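PDB 4FZQ: uncharacterized protein conserved in bacteria from Streptococcus suis, which is the G5-domain fragment of surface antigen HP0197, which mediates attachment of the bacterium to host cells. Local coordinates for residues A24-G29 with I72-S77; V43-D48 with N59-T64. The protein carries 1 engineered substitution. All blocks are in the same frame, centred on the assembly; numbering follows the deposited sequence.

Contact 1 of 2, residues A24-G29 with I72-S77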
loop_
_atom_site.group_PDB
_atom_site.type_symbol
_atom_site.label_atom_id
_atom_site.label_comp_id
_atom_site.label_asym_id
_atom_site.label_seq_id
_atom_site.Cartn_x
_atom_site.Cartn_y
_atom_site.Cartn_z
ATOM N N ALA A 24 -21.311 12.576 -21.699
ATOM C CA ALA A 24 -22.708 12.256 -21.971
ATOM C C ALA A 24 -22.893 11.382 -23.217
ATOM O O ALA A 24 -23.918 10.719 -23.377
ATOM C CB ALA A 24 -23.515 13.539 -22.099
ATOM N N SER A 25 -21.891 11.371 -24.087
ATOM C CA SER A 25 -21.939 10.583 -25.317
ATOM C C SER A 25 -21.929 9.076 -25.061
ATOM O O SER A 25 -22.602 8.313 -25.750
ATOM C CB SER A 25 -20.747 10.943 -26.198
ATOM O OG SER A 25 -20.597 12.350 -26.281
ATOM N N LEU A 26 -21.157 8.650 -24.071
ATOM C CA LEU A 26 -21.052 7.233 -23.751
ATOM C C LEU A 26 -22.319 6.668 -23.131
ATOM O O LEU A 26 -23.079 7.380 -22.479
ATOM C CB LEU A 26 -19.901 6.996 -22.772
ATOM C CG LEU A 26 -18.501 7.497 -23.122
ATOM C CD1 LEU A 26 -17.604 7.305 -21.911
ATOM C CD2 LEU A 26 -17.956 6.751 -24.325
ATOM N N PRO A 27 -22.568 5.371 -23.342
ATOM C CA PRO A 27 -23.749 4.718 -22.778
ATOM C C PRO A 27 -23.671 4.737 -21.250
ATOM O O PRO A 27 -22.897 5.499 -20.678
ATOM C CB PRO A 27 -23.660 3.312 -23.351
ATOM C CG PRO A 27 -23.076 3.560 -24.703
ATOM C CD PRO A 27 -21.969 4.539 -24.399
ATOM N N LEU A 28 -24.459 3.892 -20.594
ATOM C CA LEU A 28 -24.476 3.840 -19.135
ATOM C C LEU A 28 -23.228 3.210 -18.523
ATOM O O LEU A 28 -22.534 3.850 -17.734
ATOM C CB LEU A 28 -25.709 3.079 -18.638
ATOM C CG LEU A 28 -25.799 1.573 -18.939
ATOM C CD1 LEU A 28 -26.914 0.943 -18.104
ATOM C CD2 LEU A 28 -26.042 1.359 -20.430
ATOM N N GLY A 29 -22.950 1.959 -18.881
ATOM C CA GLY A 29 -21.793 1.275 -18.329
ATOM C C GLY A 29 -20.555 1.282 -19.205
ATOM O O GLY A 29 -19.610 0.528 -18.961
ATOM N N ILE A 72 -6.618 9.294 -17.193
ATOM C CA ILE A 72 -7.978 9.802 -17.298
ATOM C C ILE A 72 -8.971 8.709 -17.667
ATOM O O ILE A 72 -8.850 8.074 -18.719
ATOM C CB ILE A 72 -8.099 10.949 -18.345
ATOM C CG1 ILE A 72 -7.440 12.231 -17.830
ATOM C CG2 ILE A 72 -9.555 11.264 -18.604
ATOM C CD1 ILE A 72 -6.859 12.264 -16.413
ATOM N N LEU A 73 -9.951 8.494 -16.796
ATOM C CA LEU A 73 -10.979 7.500 -17.055
ATOM C C LEU A 73 -12.246 8.261 -17.445
ATOM O O LEU A 73 -12.701 9.141 -16.714
ATOM C CB LEU A 73 -11.245 6.647 -15.814
ATOM C CG LEU A 73 -12.103 5.407 -16.109
ATOM C CD1 LEU A 73 -11.249 4.406 -16.875
ATOM C CD2 LEU A 73 -12.629 4.777 -14.828
ATOM N N VAL A 74 -12.799 7.930 -18.606
ATOM C CA VAL A 74 -14.005 8.589 -19.100
ATOM C C VAL A 74 -15.175 7.609 -19.055
ATOM O O VAL A 74 -15.095 6.513 -19.604
ATOM C CB VAL A 74 -13.806 9.094 -20.558
ATOM C CG1 VAL A 74 -14.977 9.955 -20.970
ATOM C CG2 VAL A 74 -12.515 9.903 -20.671
ATOM N N LYS A 75 -16.258 7.998 -18.390
ATOM C CA LYS A 75 -17.421 7.132 -18.280
ATOM C C LYS A 75 -18.735 7.841 -18.605
ATOM O O LYS A 75 -18.803 9.077 -18.701
ATOM C CB LYS A 75 -17.484 6.522 -16.884
ATOM C CG LYS A 75 -17.447 7.540 -15.773
ATOM C CD LYS A 75 -17.461 6.861 -14.413
ATOM C CE LYS A 75 -18.745 6.092 -14.187
ATOM N NZ LYS A 75 -18.800 5.506 -12.821
ATOM N N GLY A 76 -19.780 7.035 -18.758
ATOM C CA GLY A 76 -21.081 7.562 -19.110
ATOM C C GLY A 76 -22.004 7.844 -17.952
ATOM O O GLY A 76 -23.223 7.759 -18.095
ATOM N N SER A 77 -21.436 8.162 -16.795
ATOM C CA SER A 77 -22.253 8.488 -15.630
ATOM C C SER A 77 -21.513 9.536 -14.819
ATOM O O SER A 77 -20.308 9.684 -14.966
ATOM C CB SER A 77 -22.482 7.257 -14.762
ATOM O OG SER A 77 -22.795 6.119 -15.539
#
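L26 CG sits beside the backbone N, anti to the carbonyl carbon (chi1 -55°), and CD1 is anti to CA (chi2 172°). This puts L26 CD1 3.5 Å from V74 O. The same methyl, L26 CD1, is 3.5 Å from K75 C, so it rests on the backbone where strand 71-75 ends. It also meets a branch of V74, with L26 CD1 to V74 CG1 at 3.8 Å. Y32 of strand 31-35 touches both L26 and V74, which extends the small apolar cluster. The next residues of the loop meet the turn after the strand. G76 has no CB on the side toward the loop, and this lets P27 O come within 3.2 Å of G76 CA. The C-H points almost straight at the oxygen, with an angle of 165° at the hydrogen. Further on, S77 OG is 3.2 Å from L28 O. L28 is poorly ordered. The CB of K75 points away from the loop, and its NZ forms a salt bridge with E79. In this G5 domain, the loop between strands 18-22 and 31-35 thus meets the end of strand 71-75, which lies between them in the sheet. The chemistry is apolar and C-H...O, without a clear conventional hydrogen bond between the segments.

Contact 2 of 2, residues V43-D48 with N59-T64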
loop_
_atom_site.group_PDB
_atom_site.type_symbol
_atom_site.label_atom_id
_atom_site.label_comp_id
_atom_site.label_asym_id
_atom_site.label_seq_id
_atom_site.Cartn_x
_atom_site.Cartn_y
_atom_site.Cartn_z
ATOM N N VAL A 43 12.141 12.797 -5.665
ATOM C CA VAL A 43 13.577 12.546 -5.669
ATOM C C VAL A 43 14.283 13.136 -4.456
ATOM O O VAL A 43 14.200 14.336 -4.199
ATOM C CB VAL A 43 14.241 13.127 -6.915
ATOM C CG1 VAL A 43 15.718 12.901 -6.850
ATOM C CG2 VAL A 43 13.661 12.491 -8.158
ATOM N N SER A 44 14.969 12.281 -3.710
ATOM C CA SER A 44 15.705 12.723 -2.545
ATOM C C SER A 44 17.192 12.564 -2.812
ATOM O O SER A 44 17.634 11.547 -3.360
ATOM C CB SER A 44 15.322 11.897 -1.318
ATOM O OG SER A 44 13.948 11.987 -1.040
ATOM N N VAL A 45 17.961 13.584 -2.447
ATOM C CA VAL A 45 19.406 13.525 -2.601
ATOM C C VAL A 45 19.951 13.373 -1.190
ATOM O O VAL A 45 19.635 14.174 -0.306
ATOM C CB VAL A 45 19.980 14.807 -3.218
ATOM C CG1 VAL A 45 21.509 14.743 -3.204
ATOM C CG2 VAL A 45 19.480 14.970 -4.639
ATOM N N TYR A 46 20.749 12.332 -0.980
ATOM C CA TYR A 46 21.324 12.074 0.332
ATOM C C TYR A 46 22.821 12.210 0.293
ATOM O O TYR A 46 23.432 12.221 -0.781
ATOM C CB TYR A 46 21.020 10.651 0.803
ATOM C CG TYR A 46 19.567 10.355 1.062
ATOM C CD1 TYR A 46 18.741 9.870 0.049
ATOM C CD2 TYR A 46 19.016 10.560 2.325
ATOM C CE1 TYR A 46 17.391 9.593 0.296
ATOM C CE2 TYR A 46 17.684 10.291 2.580
ATOM C CZ TYR A 46 16.875 9.806 1.562
ATOM O OH TYR A 46 15.554 9.526 1.814
ATOM N N GLN A 47 23.414 12.312 1.479
ATOM C CA GLN A 47 24.864 12.365 1.578
ATOM C C GLN A 47 25.293 11.373 2.642
ATOM O O GLN A 47 24.836 11.430 3.781
ATOM C CB GLN A 47 25.373 13.740 1.950
ATOM C CG GLN A 47 26.857 13.822 1.706
ATOM C CD GLN A 47 27.451 15.148 2.079
ATOM O OE1 GLN A 47 28.486 15.537 1.545
ATOM N NE2 GLN A 47 26.813 15.849 3.009
ATOM N N ASP A 48 26.167 10.451 2.258
ATOM C CA ASP A 48 26.642 9.435 3.178
ATOM C C ASP A 48 28.060 9.714 3.626
ATOM O O ASP A 48 28.843 10.309 2.884
ATOM C CB ASP A 48 26.613 8.067 2.500
ATOM C CG ASP A 48 25.211 7.610 2.149
ATOM O OD1 ASP A 48 25.073 6.837 1.180
ATOM O OD2 ASP A 48 24.253 8.006 2.843
ATOM N N ASN A 59 22.786 12.095 5.621
ATOM C CA ASN A 59 21.932 13.262 5.742
ATOM C C ASN A 59 21.126 13.432 4.464
ATOM O O ASN A 59 21.568 13.061 3.368
ATOM C CB ASN A 59 22.748 14.542 5.956
ATOM C CG ASN A 59 23.476 14.578 7.285
ATOM O OD1 ASN A 59 23.005 14.051 8.288
ATOM N ND2 ASN A 59 24.627 15.234 7.299
ATOM N N LEU A 60 19.934 13.995 4.619
ATOM C CA LEU A 60 19.056 14.274 3.497
ATOM C C LEU A 60 19.415 15.696 3.057
ATOM O O LEU A 60 19.311 16.631 3.837
ATOM C CB LEU A 60 17.597 14.219 3.950
ATOM C CG LEU A 60 16.561 14.666 2.913
ATOM C CD1 LEU A 60 16.542 13.676 1.748
ATOM C CD2 LEU A 60 15.185 14.749 3.562
ATOM N N LEU A 61 19.852 15.849 1.818
ATOM C CA LEU A 61 20.234 17.148 1.304
ATOM C C LEU A 61 19.073 17.924 0.691
ATOM O O LEU A 61 18.968 19.139 0.879
ATOM C CB LEU A 61 21.345 16.981 0.271
ATOM C CG LEU A 61 22.784 17.299 0.691
ATOM C CD1 LEU A 61 23.031 16.923 2.142
ATOM C CD2 LEU A 61 23.729 16.572 -0.255
ATOM N N SER A 62 18.204 17.226 -0.042
ATOM C CA SER A 62 17.059 17.863 -0.674
ATOM C C SER A 62 16.000 16.859 -1.076
ATOM O O SER A 62 16.273 15.670 -1.239
ATOM C CB SER A 62 17.498 18.646 -1.907
ATOM O OG SER A 62 18.138 17.800 -2.843
ATOM N N GLU A 63 14.787 17.360 -1.259
ATOM C CA GLU A 63 13.657 16.528 -1.615
ATOM C C GLU A 63 12.816 17.301 -2.636
ATOM O O GLU A 63 12.260 18.363 -2.334
ATOM C CB GLU A 63 12.872 16.233 -0.340
ATOM C CG GLU A 63 11.892 15.099 -0.398
ATOM C CD GLU A 63 11.265 14.849 0.959
ATOM O OE1 GLU A 63 11.978 14.369 1.867
ATOM O OE2 GLU A 63 10.061 15.148 1.130
ATOM N N THR A 64 12.746 16.759 -3.847
ATOM C CA THR A 64 12.017 17.364 -4.950
ATOM C C THR A 64 10.812 16.530 -5.362
ATOM O O THR A 64 10.940 15.349 -5.650
ATOM C CB THR A 64 12.932 17.504 -6.166
ATOM O OG1 THR A 64 14.064 18.311 -5.822
ATOM C CG2 THR A 64 12.184 18.128 -7.338
HETATM O O HOH W 1 15.766 16.748 -4.211
HETATM O O HOH W 2 12.676 12.194 1.042
#
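The Y46 ring carries L60 CD1 over one face. L60 CD1 is 4.0 Å from the centroid of the Y46 ring, 24° off the normal, a CH-pi contact. It lies toward the rim, with L60 CD1 to Y46 CE2 at 3.7 Å. N59 O comes to the ring obliquely. L60 CG is anti to the backbone N (chi1 173°), and from there its CD1 branch reaches the ring. L60 CD1 is also 3.7 Å from S44 CB. S44, Y46, L60 and E63 lie on one face of the sheet.

A classic beta bulge shifts the register by one, as L61 and S62 both face V45. V45 O accepts from L61 N at 2.7 Å, and S62 N adds a weak bond to V45 O at 3.4 Å. V43 with T64 and Q47 with N59 are hydrogen-bonded pairs on either side of the bulge. L61 CD2 packs beside V45 CG1 and Q47 CB. A water donates to V43 O and is hydrogen-bonded to S62 OG and T64 OG1. T64 OG1 also hydrogen-bonds T64 OG1 of the second subunit.

Within the chain, strand 41-50 lies between strands 4-13 and 55-66. R8 and K6 of strand 4-13 form salt bridges with D48. On the other side of strand 55-66, its residues S62 to T64 pair antiparallel with a strand of the second subunit, so the sheet continues across the interface.

How the contacts relate
From the N terminus, strand 4-13 enters one three-stranded sheet and strand 18-22 the other. The loop 24-29 follows, and it finds its partner only at 72-77, so contact 1 closes a long loop of 42 intervening residues. Contact 2 falls wholly within that span: strands 41-50 and 55-66 form a hairpin, with 10 residues between segments 43-48 and 59-64. The two closures nest and do not cross. They lie on opposite sides of the chain's centre. The centres of contact 1 and contact 2 are about 43 Å apart. The nearest atoms of contact 1 and contact 2 are about 21 Å apart. Contact 2 joins two strands of the first sheet, while contact 1 ties a loop to the end of strand 71-75 in the second.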